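Local structure of acyl-CoA thioesterase II TesB2 (Mycobacterium marinum, 3U0A) at residues F66-D71 and H99-F104; F227-R232 and G261-A266; G87-R92 and T112-I117. The protein probably hydrolyses fatty acyl-CoA thioesters to free fatty acids and coenzyme A, as a member of the C/M/P thioester hydrolase family. One frame throughout, in Å; residues are numbered along the deposited sequence.

Interaction 1 of 3, residues F66-D71 and H99-F104; sequences FLRSGD and HGEVIF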
# COMPACT_ATOMS: atom_id res chain seq x y z
N PHE A 66 -4.55 11.16 -2.71
CA PHE A 66 -5.41 12.08 -3.45
C PHE A 66 -5.89 13.16 -2.49
O PHE A 66 -6.74 12.94 -1.64
CB PHE A 66 -6.59 11.34 -4.03
CG PHE A 66 -6.22 10.33 -5.06
CD1 PHE A 66 -6.08 10.71 -6.39
CD2 PHE A 66 -6.01 9.02 -4.72
CE1 PHE A 66 -5.76 9.82 -7.37
CE2 PHE A 66 -5.68 8.11 -5.69
CZ PHE A 66 -5.57 8.51 -7.02
N LEU A 67 -5.28 14.33 -2.61
CA LEU A 67 -5.49 15.35 -1.62
C LEU A 67 -6.71 16.20 -1.97
O LEU A 67 -7.53 16.47 -1.11
CB LEU A 67 -4.22 16.19 -1.44
CG LEU A 67 -2.94 15.48 -0.98
CD1 LEU A 67 -1.84 16.50 -0.81
CD2 LEU A 67 -3.14 14.73 0.31
N ARG A 68 -6.83 16.60 -3.22
CA ARG A 68 -7.86 17.56 -3.63
C ARG A 68 -8.41 17.25 -4.99
O ARG A 68 -7.78 16.58 -5.79
CB ARG A 68 -7.27 18.96 -3.70
CG ARG A 68 -7.47 19.76 -2.43
CD ARG A 68 -6.52 20.94 -2.40
NE ARG A 68 -5.21 20.59 -1.83
CZ ARG A 68 -4.74 21.05 -0.66
NH1 ARG A 68 -3.52 20.66 -0.22
NH2 ARG A 68 -5.49 21.89 0.05
N SER A 69 -9.58 17.80 -5.25
CA SER A 69 -10.31 17.57 -6.52
C SER A 69 -9.60 18.14 -7.80
O SER A 69 -9.55 17.50 -8.86
CB SER A 69 -11.68 18.20 -6.36
OG SER A 69 -11.52 19.45 -5.70
N GLY A 70 -9.08 19.35 -7.69
CA GLY A 70 -8.52 20.01 -8.85
C GLY A 70 -9.59 20.56 -9.78
O GLY A 70 -10.77 20.56 -9.45
N ASP A 71 -9.13 21.06 -10.93
CA ASP A 71 -9.99 21.54 -12.03
C ASP A 71 -9.48 20.89 -13.30
O ASP A 71 -8.33 21.14 -13.69
CB ASP A 71 -9.88 23.06 -12.18
CG ASP A 71 -10.96 23.65 -13.09
OD1 ASP A 71 -11.66 22.93 -13.85
OD2 ASP A 71 -11.13 24.87 -13.03
N HIS A 99 -2.83 25.95 -9.04
CA HIS A 99 -3.06 27.24 -8.39
C HIS A 99 -2.50 27.23 -6.98
O HIS A 99 -3.13 27.61 -6.00
CB HIS A 99 -4.56 27.66 -8.48
CG HIS A 99 -4.79 29.16 -8.21
ND1 HIS A 99 -4.22 30.15 -8.97
CD2 HIS A 99 -5.52 29.81 -7.18
CE1 HIS A 99 -4.57 31.36 -8.44
NE2 HIS A 99 -5.37 31.15 -7.37
N GLY A 100 -1.27 26.75 -6.87
CA GLY A 100 -0.53 26.84 -5.64
C GLY A 100 -0.87 25.76 -4.67
O GLY A 100 -0.31 25.77 -3.60
N GLU A 101 -1.76 24.83 -5.01
CA GLU A 101 -2.20 23.80 -4.07
C GLU A 101 -1.71 22.42 -4.51
O GLU A 101 -1.80 22.08 -5.68
CB GLU A 101 -3.73 23.77 -3.95
CG GLU A 101 -4.42 25.11 -3.62
CD GLU A 101 -4.26 25.57 -2.16
OE1 GLU A 101 -3.21 25.26 -1.49
OE2 GLU A 101 -5.18 26.27 -1.64
N VAL A 102 -1.20 21.62 -3.57
CA VAL A 102 -0.89 20.22 -3.88
C VAL A 102 -2.22 19.41 -3.93
O VAL A 102 -2.95 19.33 -2.93
CB VAL A 102 0.14 19.59 -2.91
CG1 VAL A 102 0.39 18.13 -3.27
CG2 VAL A 102 1.43 20.37 -2.92
N ILE A 103 -2.53 18.88 -5.11
CA ILE A 103 -3.77 18.12 -5.35
C ILE A 103 -3.56 16.61 -5.20
O ILE A 103 -4.47 15.88 -4.88
CB ILE A 103 -4.40 18.46 -6.72
CG1 ILE A 103 -3.60 17.89 -7.90
CG2 ILE A 103 -4.56 19.98 -6.90
CD1 ILE A 103 -4.26 18.17 -9.25
N PHE A 104 -2.33 16.17 -5.44
CA PHE A 104 -1.95 14.78 -5.38
C PHE A 104 -0.50 14.69 -4.97
O PHE A 104 0.31 15.43 -5.45
CB PHE A 104 -2.16 14.10 -6.76
CG PHE A 104 -1.81 12.64 -6.78
CD1 PHE A 104 -2.64 11.70 -6.19
CD2 PHE A 104 -0.62 12.20 -7.33
CE1 PHE A 104 -2.30 10.35 -6.18
CE2 PHE A 104 -0.29 10.87 -7.34
CZ PHE A 104 -1.12 9.95 -6.76
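Phe66 closes strand 58-66 as a non-hydrogen-bonded antiparallel partner of Phe104. Its ring hangs on the same side of the sheet as that of Phe104, and Phe104 CE1 lies over the centre of one face of the Phe66 ring, 3.6 Å above the plane; the rings are oblique, their planes 53° apart. Flat, apolar groups suit this side, where helix 34-51 packs against Phe104. At Leu67 the chain turns: its N bonds Ile103 O at 2.9 Å from above the carbonyl plane, and its CD1 lies alongside Val102 CG1 (3.7 Å). Arg68 N meets Ile103 O too, at 3.0 Å, in plane and on a lone pair. The Arg68 chain, bent at chi3 (-87°), brings its guanidinium side-on to the strand: NE (2.8 Å) and NH1 (3.1 Å) both bond Val102 O, near the guanidinium plane. Glu101 CB lies over one face, toward its rim. Gly70 follows with positive phi (76°). Ile103 O thus takes two backbone amides, Val102 O two nitrogens of one guanidinium. Glu101 OE1, 4.4 Å from Arg68 NH2 and well out of the guanidinium plane, would be expected to offset the positive charge without an N-H pointing at it.

Interaction 2 of 3, residues F227-R232 and G261-A266; sequences FMRGFR and GGELVA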
# COMPACT_ATOMS: atom_id res chain seq x y z
N PHE A 227 4.59 -3.33 -9.01
CA PHE A 227 4.65 -3.80 -10.39
C PHE A 227 5.69 -4.87 -10.47
O PHE A 227 6.87 -4.58 -10.47
CB PHE A 227 4.96 -2.64 -11.33
CG PHE A 227 4.05 -1.48 -11.14
CD1 PHE A 227 2.72 -1.57 -11.50
CD2 PHE A 227 4.49 -0.32 -10.56
CE1 PHE A 227 1.86 -0.51 -11.31
CE2 PHE A 227 3.63 0.74 -10.37
CZ PHE A 227 2.31 0.65 -10.74
N MET A 228 5.25 -6.11 -10.50
CA MET A 228 6.15 -7.26 -10.31
C MET A 228 6.74 -7.88 -11.60
O MET A 228 7.91 -8.21 -11.63
CB MET A 228 5.43 -8.36 -9.51
CG MET A 228 5.26 -8.11 -8.02
SD MET A 228 3.56 -7.86 -7.43
CE MET A 228 2.61 -9.08 -8.31
N ARG A 229 5.94 -8.07 -12.65
CA ARG A 229 6.42 -8.76 -13.87
C ARG A 229 5.88 -8.04 -15.07
O ARG A 229 4.87 -7.34 -14.99
CB ARG A 229 5.95 -10.22 -13.91
CG ARG A 229 6.61 -11.11 -12.88
CD ARG A 229 5.81 -12.38 -12.68
NE ARG A 229 6.32 -13.18 -11.56
CZ ARG A 229 5.88 -13.15 -10.30
NH1 ARG A 229 4.86 -12.38 -9.92
NH2 ARG A 229 6.47 -13.91 -9.39
N GLY A 230 6.56 -8.19 -16.19
CA GLY A 230 6.09 -7.59 -17.42
C GLY A 230 4.80 -8.20 -17.94
O GLY A 230 4.54 -9.40 -17.76
N PHE A 231 4.01 -7.36 -18.58
CA PHE A 231 2.72 -7.76 -19.14
C PHE A 231 2.43 -6.87 -20.35
O PHE A 231 3.23 -6.01 -20.70
CB PHE A 231 1.62 -7.59 -18.08
CG PHE A 231 1.45 -6.16 -17.63
CD1 PHE A 231 2.22 -5.64 -16.61
CD2 PHE A 231 0.54 -5.33 -18.28
CE1 PHE A 231 2.08 -4.32 -16.21
CE2 PHE A 231 0.39 -4.01 -17.90
CZ PHE A 231 1.16 -3.50 -16.86
N ARG A 232 1.27 -7.06 -20.96
CA ARG A 232 0.78 -6.17 -21.98
C ARG A 232 -0.68 -5.80 -21.76
O ARG A 232 -1.54 -6.67 -21.65
CB ARG A 232 0.94 -6.84 -23.33
CG ARG A 232 2.37 -6.85 -23.86
CD ARG A 232 2.44 -7.04 -25.37
NE ARG A 232 1.81 -5.92 -26.10
CZ ARG A 232 2.44 -4.83 -26.55
NH1 ARG A 232 3.75 -4.67 -26.37
NH2 ARG A 232 1.75 -3.90 -27.19
N GLY A 261 -2.29 -16.17 -19.26
CA GLY A 261 -1.46 -17.34 -18.99
C GLY A 261 -1.13 -17.54 -17.51
O GLY A 261 -0.38 -18.46 -17.15
N GLY A 262 -1.66 -16.68 -16.64
CA GLY A 262 -1.64 -16.94 -15.20
C GLY A 262 -0.50 -16.30 -14.45
O GLY A 262 -0.29 -16.61 -13.30
N GLU A 263 0.24 -15.41 -15.10
CA GLU A 263 1.31 -14.70 -14.45
C GLU A 263 0.77 -13.56 -13.61
O GLU A 263 0.03 -12.72 -14.12
CB GLU A 263 2.28 -14.11 -15.47
CG GLU A 263 3.00 -15.10 -16.36
CD GLU A 263 4.13 -15.87 -15.64
OE1 GLU A 263 5.04 -15.23 -15.03
OE2 GLU A 263 4.13 -17.15 -15.72
N LEU A 264 1.16 -13.52 -12.34
CA LEU A 264 0.83 -12.42 -11.44
C LEU A 264 1.79 -11.27 -11.74
O LEU A 264 2.99 -11.43 -11.61
CB LEU A 264 0.94 -12.87 -9.97
CG LEU A 264 0.87 -11.82 -8.88
CD1 LEU A 264 -0.45 -11.06 -8.92
CD2 LEU A 264 1.04 -12.51 -7.56
N VAL A 265 1.24 -10.13 -12.15
CA VAL A 265 2.03 -9.04 -12.70
C VAL A 265 1.95 -7.76 -11.90
O VAL A 265 2.87 -6.96 -12.01
CB VAL A 265 1.63 -8.76 -14.17
CG1 VAL A 265 1.80 -10.02 -15.00
CG2 VAL A 265 0.21 -8.26 -14.28
N ALA A 266 0.86 -7.56 -11.13
CA ALA A 266 0.71 -6.40 -10.21
C ALA A 266 -0.26 -6.63 -9.04
O ALA A 266 -1.20 -7.44 -9.13
CB ALA A 266 0.33 -5.13 -10.98
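Two successive backbone amides of the chain leaving strand 217-227 converge on Val265 O, one of them weakly. Met228 N donates at 2.9 Å from above the carbonyl plane; Arg229 N adds a straighter but weak bond at 3.3 Å. One residue back, Leu264 O receives Arg229 NH1 at 2.7 Å, the oxygen lying near the guanidinium plane. Arginine suits this place because its chain, extended from CG to NE, carries a donor along the strand to a carbonyl that the turn's own amides do not take. Glu263 crosses it at about a right angle, carboxylate and guanidinium planes 78° apart. Its OE1, 4.2 Å from Arg229 NE, lies well out of the guanidinium plane, so no N-H points at it and the pair is one of charges alone.

Apolar groups fill in around these bonds. Met228, bent at chi2 (113°) and chi3 (41°), curls its methyl obliquely across Leu264, CE to CG a close 3.3 Å; the flexible thioether lets it bend over in this way. The Phe231 side chain crosses Val265 at about a right angle, with CB 3.9 Å from Val265 CG1, while Arg229 O lies at the ring edge, near its plane. At the strand end, Phe227 pairs with Ala266, whose small methyl sits 4.3 Å from Phe227 CD1. Opposite Ile257 of strand 250-259 stand two residues, Val265 and Ala266, where a regular strand would place one: a classic beta bulge. Arg229 NH1 also bonds Ser245 OG of the second subunit, so one guanidinium nitrogen joins the turn, the hot-dog strand and the neighbouring subunit, and Glu263 would probably partly balance its charge.

Interaction 3 of 3, residues G87-R92 and T112-I117; sequences GSFVTR and TAQNGI. With SO4 (sulfate ion), chain I.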
# COMPACT_ATOMS: atom_id res chain seq x y z
N GLY A 87 22.86 2.72 -6.00
CA GLY A 87 23.37 1.80 -7.02
C GLY A 87 22.33 0.86 -7.60
O GLY A 87 22.44 0.48 -8.76
N SER A 88 21.36 0.47 -6.79
CA SER A 88 20.32 -0.50 -7.17
C SER A 88 18.94 0.11 -7.18
O SER A 88 18.08 -0.31 -7.95
CB SER A 88 20.29 -1.69 -6.19
OG SER A 88 21.45 -2.48 -6.35
N PHE A 89 18.72 1.09 -6.31
CA PHE A 89 17.42 1.69 -6.15
C PHE A 89 17.49 3.23 -6.30
O PHE A 89 18.43 3.89 -5.82
CB PHE A 89 16.85 1.31 -4.78
CG PHE A 89 16.42 -0.15 -4.67
CD1 PHE A 89 17.33 -1.13 -4.34
CD2 PHE A 89 15.09 -0.53 -4.89
CE1 PHE A 89 16.95 -2.45 -4.24
CE2 PHE A 89 14.71 -1.86 -4.80
CZ PHE A 89 15.65 -2.81 -4.46
N VAL A 90 16.49 3.79 -6.97
CA VAL A 90 16.30 5.21 -7.03
C VAL A 90 14.89 5.48 -6.50
O VAL A 90 13.96 4.71 -6.74
CB VAL A 90 16.50 5.72 -8.47
CG1 VAL A 90 15.96 7.12 -8.65
CG2 VAL A 90 17.99 5.68 -8.87
N THR A 91 14.74 6.56 -5.74
CA THR A 91 13.42 6.91 -5.21
C THR A 91 13.07 8.33 -5.59
O THR A 91 13.93 9.19 -5.52
CB THR A 91 13.37 6.81 -3.66
OG1 THR A 91 13.87 5.52 -3.24
CG2 THR A 91 11.95 6.99 -3.15
N ARG A 92 11.81 8.56 -5.95
CA ARG A 92 11.29 9.89 -6.26
C ARG A 92 10.06 10.26 -5.44
O ARG A 92 9.28 9.37 -5.10
CB ARG A 92 10.93 9.96 -7.73
CG ARG A 92 12.12 9.80 -8.68
CD ARG A 92 13.12 10.94 -8.53
NE ARG A 92 14.23 10.89 -9.47
CZ ARG A 92 15.48 10.53 -9.18
NH1 ARG A 92 15.84 10.15 -7.94
NH2 ARG A 92 16.38 10.54 -10.14
N THR A 112 17.22 -1.61 -10.49
CA THR A 112 17.86 -2.31 -11.61
C THR A 112 17.42 -3.79 -11.71
O THR A 112 16.78 -4.36 -10.82
CB THR A 112 19.41 -2.20 -11.58
OG1 THR A 112 19.88 -2.59 -10.30
CG2 THR A 112 19.87 -0.80 -11.86
N ALA A 113 17.76 -4.41 -12.83
CA ALA A 113 17.49 -5.83 -13.02
C ALA A 113 18.42 -6.63 -12.12
O ALA A 113 19.62 -6.54 -12.26
CB ALA A 113 17.67 -6.23 -14.49
N GLN A 114 17.85 -7.37 -11.18
CA GLN A 114 18.62 -8.21 -10.29
C GLN A 114 17.87 -9.53 -10.04
O GLN A 114 16.85 -9.77 -10.66
CB GLN A 114 18.90 -7.46 -8.99
CG GLN A 114 19.32 -6.01 -9.22
CD GLN A 114 19.85 -5.31 -7.97
OE1 GLN A 114 19.14 -5.20 -6.95
NE2 GLN A 114 21.10 -4.82 -8.06
N ASN A 115 18.35 -10.34 -9.10
CA ASN A 115 17.82 -11.70 -8.91
C ASN A 115 17.53 -12.04 -7.44
O ASN A 115 18.05 -11.41 -6.54
CB ASN A 115 18.80 -12.74 -9.52
CG ASN A 115 19.21 -12.37 -10.95
OD1 ASN A 115 20.36 -11.92 -11.19
ND2 ASN A 115 18.27 -12.52 -11.91
N GLY A 116 16.70 -13.05 -7.24
CA GLY A 116 16.25 -13.41 -5.92
C GLY A 116 15.32 -14.60 -5.89
O GLY A 116 15.03 -15.20 -6.93
N ILE A 117 14.89 -14.99 -4.71
CA ILE A 117 13.89 -16.03 -4.59
C ILE A 117 12.72 -15.75 -5.51
O ILE A 117 12.39 -14.58 -5.80
CB ILE A 117 13.36 -16.13 -3.18
CG1 ILE A 117 12.85 -14.77 -2.69
CG2 ILE A 117 14.46 -16.63 -2.27
CD1 ILE A 117 12.25 -14.78 -1.31
S SO4 I . 22.32 -1.63 -2.81
O1 SO4 I . 23.12 -2.19 -1.67
O2 SO4 I . 21.00 -2.38 -2.86
O3 SO4 I . 22.00 -0.18 -2.57
O4 SO4 I . 23.18 -1.73 -4.06
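Ser88 and Gln114 meet tip to tip, the serine hydroxyl facing the amide end of the glutamine. With Ser88 OG anti to the carbonyl carbon (chi1 -70°), it accepts a bond from Gln114 NE2 at 2.9 Å; the hydroxyl lies somewhat out of the amide plane, 27° from it. The same OG gives its own proton to O4 of a sulfate ion, 3.0 Å away, so one small hydroxyl serves as acceptor and donor at once. Gln114 reaches it because its chain runs extended beyond CG (chi2 -169°), a span that a long neutral amide makes well. Its other end, OE1, is held by Gln111 NE2 and by Arg275 NH1 of the second subunit, which together with the Ser88 bond would fix the rotation of the amide. Thr112 is nearer the backbone: its N donates to Ser88 O at 3.0 Å, in the carbonyl plane, and its OG1 lies 3.8 Å from Ser88 CA. The Phe89 ring presents its edge to the sulfate, CD1 to O2 4.1 Å. That ion, probably from the crystallisation liquor, is also bonded by Arg275 NH1 of the second subunit.

This surface contact joins the start of strand 89-98 to the loop that follows strand 101-111, its neighbour in the sheet. Phe89 packs on Arg84 of strand 76-85 and on Ser109 and Gln111 of strand 101-111, as well as on Leu273 of the second subunit.

Following the chain from the N terminus, interaction 1 opens at 66-71, just after strand 58-66, and interaction 3 opens at 87-92 before 99-104 closes the first loop; 112-117 then closes the second, so the two cross. Strands 89-98 and 101-111, sheet neighbours, carry the crossing, and the contacts lie about 31 Å apart between centres. Interaction 2 comes later, in series with both, as 261-266 returns to 227-232. It belongs to the C-terminal hot-dog repeat and interaction 1 to the N-terminal one, on opposite sides of the chain's centre. Both join a chain leaving one strand to the beginning of an adjacent strand. All three touch the second subunit.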